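Local coordinates for cytokinesis protein 2 (Saccharomyces cerevisiae, PDB 4WPE) that mediates the cytoskeletal rearrangements required for cytokinesis, binding phospholipid and actin filaments, and is represented here by its F-BAR domain, at residues S8-Y11 with E12-F15; L180-W183 with E184-Q188. All coordinates share one frame; numbering follows the deposited sequence.

Contact 1: residues S8-Y11 with E12-F15; sequences SYSY and EACF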
# COMPACT_ATOMS: atom_id res chain seq x y z
N SER A 8 -22.67 -27.37 -33.19
CA SER A 8 -21.33 -27.26 -32.57
C SER A 8 -20.44 -26.12 -33.07
O SER A 8 -20.03 -26.10 -34.23
CB SER A 8 -20.56 -28.57 -32.75
OG SER A 8 -21.08 -29.59 -31.93
N TYR A 9 -20.11 -25.19 -32.18
CA TYR A 9 -19.58 -23.89 -32.59
C TYR A 9 -18.08 -23.66 -32.34
O TYR A 9 -17.61 -23.74 -31.21
CB TYR A 9 -20.36 -22.78 -31.87
CG TYR A 9 -21.86 -22.89 -32.04
CD1 TYR A 9 -22.53 -22.17 -33.03
CD2 TYR A 9 -22.61 -23.73 -31.23
CE1 TYR A 9 -23.90 -22.29 -33.19
CE2 TYR A 9 -23.97 -23.86 -31.38
CZ TYR A 9 -24.61 -23.13 -32.36
OH TYR A 9 -25.97 -23.27 -32.49
N SER A 10 -17.36 -23.34 -33.41
CA SER A 10 -15.93 -23.01 -33.33
C SER A 10 -15.47 -22.10 -34.48
O SER A 10 -16.28 -21.67 -35.30
CB SER A 10 -15.08 -24.28 -33.31
OG SER A 10 -15.27 -25.04 -34.49
N TYR A 11 -14.17 -21.81 -34.54
CA TYR A 11 -13.64 -20.91 -35.56
C TYR A 11 -13.58 -21.56 -36.94
O TYR A 11 -13.81 -20.91 -37.96
CB TYR A 11 -12.23 -20.42 -35.19
CG TYR A 11 -12.17 -19.33 -34.13
CD1 TYR A 11 -11.02 -18.57 -33.97
CD2 TYR A 11 -13.25 -19.08 -33.30
CE1 TYR A 11 -10.95 -17.58 -33.00
CE2 TYR A 11 -13.19 -18.09 -32.33
CZ TYR A 11 -12.03 -17.35 -32.19
OH TYR A 11 -11.96 -16.36 -31.23
N GLU A 12 -13.26 -22.85 -36.98
CA GLU A 12 -13.11 -23.56 -38.24
C GLU A 12 -14.45 -24.05 -38.77
O GLU A 12 -14.55 -24.51 -39.90
CB GLU A 12 -12.15 -24.74 -38.09
CG GLU A 12 -12.70 -25.86 -37.23
CD GLU A 12 -12.03 -27.19 -37.53
OE1 GLU A 12 -11.93 -28.02 -36.61
OE2 GLU A 12 -11.62 -27.39 -38.70
N ALA A 13 -15.47 -23.95 -37.93
CA ALA A 13 -16.78 -24.47 -38.28
C ALA A 13 -17.71 -23.39 -38.83
O ALA A 13 -18.47 -23.64 -39.76
CB ALA A 13 -17.42 -25.14 -37.07
N CYS A 14 -17.62 -22.19 -38.27
CA CYS A 14 -18.67 -21.20 -38.46
C CYS A 14 -18.30 -19.96 -39.28
O CYS A 14 -19.09 -19.03 -39.38
CB CYS A 14 -19.17 -20.73 -37.09
SG CYS A 14 -19.79 -22.06 -36.06
N PHE A 15 -17.12 -19.95 -39.89
CA PHE A 15 -16.69 -18.75 -40.60
C PHE A 15 -16.38 -19.01 -42.07
O PHE A 15 -15.31 -18.64 -42.56
CB PHE A 15 -15.48 -18.14 -39.89
CG PHE A 15 -15.80 -17.62 -38.52
CD1 PHE A 15 -16.19 -16.31 -38.33
CD2 PHE A 15 -15.73 -18.46 -37.42
CE1 PHE A 15 -16.50 -15.84 -37.07
CE2 PHE A 15 -16.03 -17.99 -36.16
CZ PHE A 15 -16.41 -16.68 -35.98
O HOH W 1 -12.79 -27.06 -34.19
O HOH W 2 -14.65 -21.43 -40.59
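S10 and C14 are joined across a single turn of the weakly bonded helix 11-14, near the N terminus of the F-BAR chain, a worked example of how one direct backbone bond can link two short segments with water bridges beside it. That bond runs from C14 N to S10 O at 3.3 Å, bent to 138° at the hydrogen. Two waters add bridges. One donates to Y11 O at 2.8 Å and accepts from F15 N, standing in for the next bond of the turn; the other hydrogen-bonds to S10 OG and donates to E12 OE1 at 2.7 Å, linking hydroxyl and carboxylate.

Among apolar contacts, Y11 and F15 lie side by side and point the same way, their ring planes inclined at 76° and CD2 of Y11 4.1 Å from CE2 of F15. Both side chains touch L26 of helix 21-35, while Q220 of helix 170-259 takes the backbone N-H of Y11. The second subunit adds packing, with K273 of that subunit against Y9 and R279 of that subunit against C14. With chi1 at -58°, C14 turns its sulfur beside its own backbone N, where SG approaches the Y9 ring obliquely, 4.1 Å from CD1.

Contact 2: residues L180-W183 with E184-Q188; sequences LLKW and ESNSQ
L180 O accepts the backbone N-H of E184 at 2.9 Å, the first of four successive i to i+4 bonds along a surface stretch of a long helix. At L181 the carbonyl is gripped twice: S185 N and S185 OG reach it from opposite faces of its plane, the hydroxyl folding back beside its own backbone N (chi1 -65°) to donate at 2.9 Å. The same leucine lays CD2 alongside both S185 OG and the carboxylate of E184, 3.6 Å from OE2. K182 O takes N186 N at 3.0 Å.

W183 carries the main side-chain contact. N186 ND2 sits over one face of the indole, offset toward the rim and 3.3 Å from CZ3, with the amide plane almost perpendicular (88°) to the ring. R156 of helix 76-162 makes a cation-pi contact with this indole. Replaced by alanine, W183 would probably leave the N186 amide without its aromatic partner and R156 without its cation-pi contact. W183 O is again doubly bound, by S187 N and by S187 OG, the latter 2.8 Å away and nearly along the C=O axis. Such serine hydroxyls returning to the i-4 carbonyl are a familiar feature of alpha-helices, here within the predicted coiled coil of the F-BAR domain.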
# COMPACT_ATOMS: atom_id res chain seq x y z
N LEU A 180 -8.64 -14.39 -91.53
CA LEU A 180 -9.61 -15.39 -91.13
C LEU A 180 -8.95 -16.48 -90.28
O LEU A 180 -9.43 -16.81 -89.20
CB LEU A 180 -10.27 -16.01 -92.37
CG LEU A 180 -11.63 -16.67 -92.14
CD1 LEU A 180 -12.68 -15.60 -91.91
CD2 LEU A 180 -12.02 -17.54 -93.32
N LEU A 181 -7.85 -17.04 -90.77
CA LEU A 181 -7.19 -18.15 -90.09
C LEU A 181 -6.44 -17.66 -88.85
O LEU A 181 -6.36 -18.36 -87.84
CB LEU A 181 -6.24 -18.88 -91.05
CG LEU A 181 -5.99 -20.39 -90.90
CD1 LEU A 181 -5.00 -20.86 -91.95
CD2 LEU A 181 -5.51 -20.81 -89.51
N LYS A 182 -5.90 -16.44 -88.92
CA LYS A 182 -5.20 -15.85 -87.78
C LYS A 182 -6.13 -15.76 -86.57
O LYS A 182 -5.73 -16.06 -85.45
CB LYS A 182 -4.66 -14.46 -88.13
CG LYS A 182 -4.08 -13.72 -86.92
CD LYS A 182 -3.70 -12.29 -87.26
CE LYS A 182 -3.27 -11.53 -86.02
NZ LYS A 182 -3.09 -10.07 -86.29
N TRP A 183 -7.37 -15.35 -86.82
CA TRP A 183 -8.34 -15.17 -85.74
C TRP A 183 -9.15 -16.44 -85.49
O TRP A 183 -9.84 -16.55 -84.48
CB TRP A 183 -9.25 -13.99 -86.05
CG TRP A 183 -8.53 -12.71 -85.82
CD1 TRP A 183 -7.98 -11.89 -86.76
CD2 TRP A 183 -8.22 -12.12 -84.55
NE1 TRP A 183 -7.37 -10.82 -86.17
CE2 TRP A 183 -7.51 -10.93 -84.80
CE3 TRP A 183 -8.50 -12.47 -83.23
CZ2 TRP A 183 -7.06 -10.10 -83.78
CZ3 TRP A 183 -8.06 -11.64 -82.21
CH2 TRP A 183 -7.35 -10.47 -82.50
N GLU A 184 -9.05 -17.39 -86.41
CA GLU A 184 -9.51 -18.74 -86.16
C GLU A 184 -8.56 -19.37 -85.15
O GLU A 184 -8.99 -20.00 -84.18
CB GLU A 184 -9.56 -19.56 -87.45
CG GLU A 184 -10.15 -20.94 -87.30
CD GLU A 184 -10.08 -21.73 -88.60
OE1 GLU A 184 -11.14 -22.14 -89.11
OE2 GLU A 184 -8.96 -21.93 -89.11
N SER A 185 -7.27 -19.17 -85.37
CA SER A 185 -6.23 -19.69 -84.49
C SER A 185 -6.35 -19.07 -83.11
O SER A 185 -6.32 -19.77 -82.10
CB SER A 185 -4.84 -19.41 -85.07
OG SER A 185 -4.64 -20.12 -86.28
N ASN A 186 -6.49 -17.75 -83.07
CA ASN A 186 -6.62 -17.01 -81.82
C ASN A 186 -7.81 -17.49 -81.00
O ASN A 186 -7.69 -17.70 -79.79
CB ASN A 186 -6.74 -15.52 -82.11
CG ASN A 186 -5.40 -14.86 -82.37
OD1 ASN A 186 -4.36 -15.53 -82.37
ND2 ASN A 186 -5.42 -13.56 -82.62
N SER A 187 -8.95 -17.68 -81.65
CA SER A 187 -10.15 -18.17 -80.98
C SER A 187 -9.92 -19.55 -80.37
O SER A 187 -10.38 -19.84 -79.27
CB SER A 187 -11.33 -18.21 -81.94
OG SER A 187 -11.66 -16.91 -82.38
N GLN A 188 -9.21 -20.40 -81.11
CA GLN A 188 -8.94 -21.77 -80.66
C GLN A 188 -7.99 -21.79 -79.47
O GLN A 188 -8.23 -22.51 -78.50
CB GLN A 188 -8.36 -22.60 -81.80
CG GLN A 188 -9.35 -22.90 -82.91
CD GLN A 188 -8.70 -23.58 -84.11
OE1 GLN A 188 -7.52 -23.93 -84.07
NE2 GLN A 188 -9.47 -23.76 -85.18

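From the N terminus, the chain first meets contact 1, where the opening loop closes into the short helix 11-14. It then runs through helices 21-35, 37-71 and 76-162 before contact 2 falls early on helix 170-259. The two are in series, neither nested nor crossed, with centres 50 Å apart and nearest atoms about 37 Å apart. Contact 2 closes no loop; it is a stretch within a continuous helix, facing helix 76-162. Helix 170-259 nevertheless joins them, since its middle part lies against contact 1. Contact 1 also meets helix 21-35 and the second subunit, whereas contact 2 lies far out along the elongated domain, untouched by the other chain.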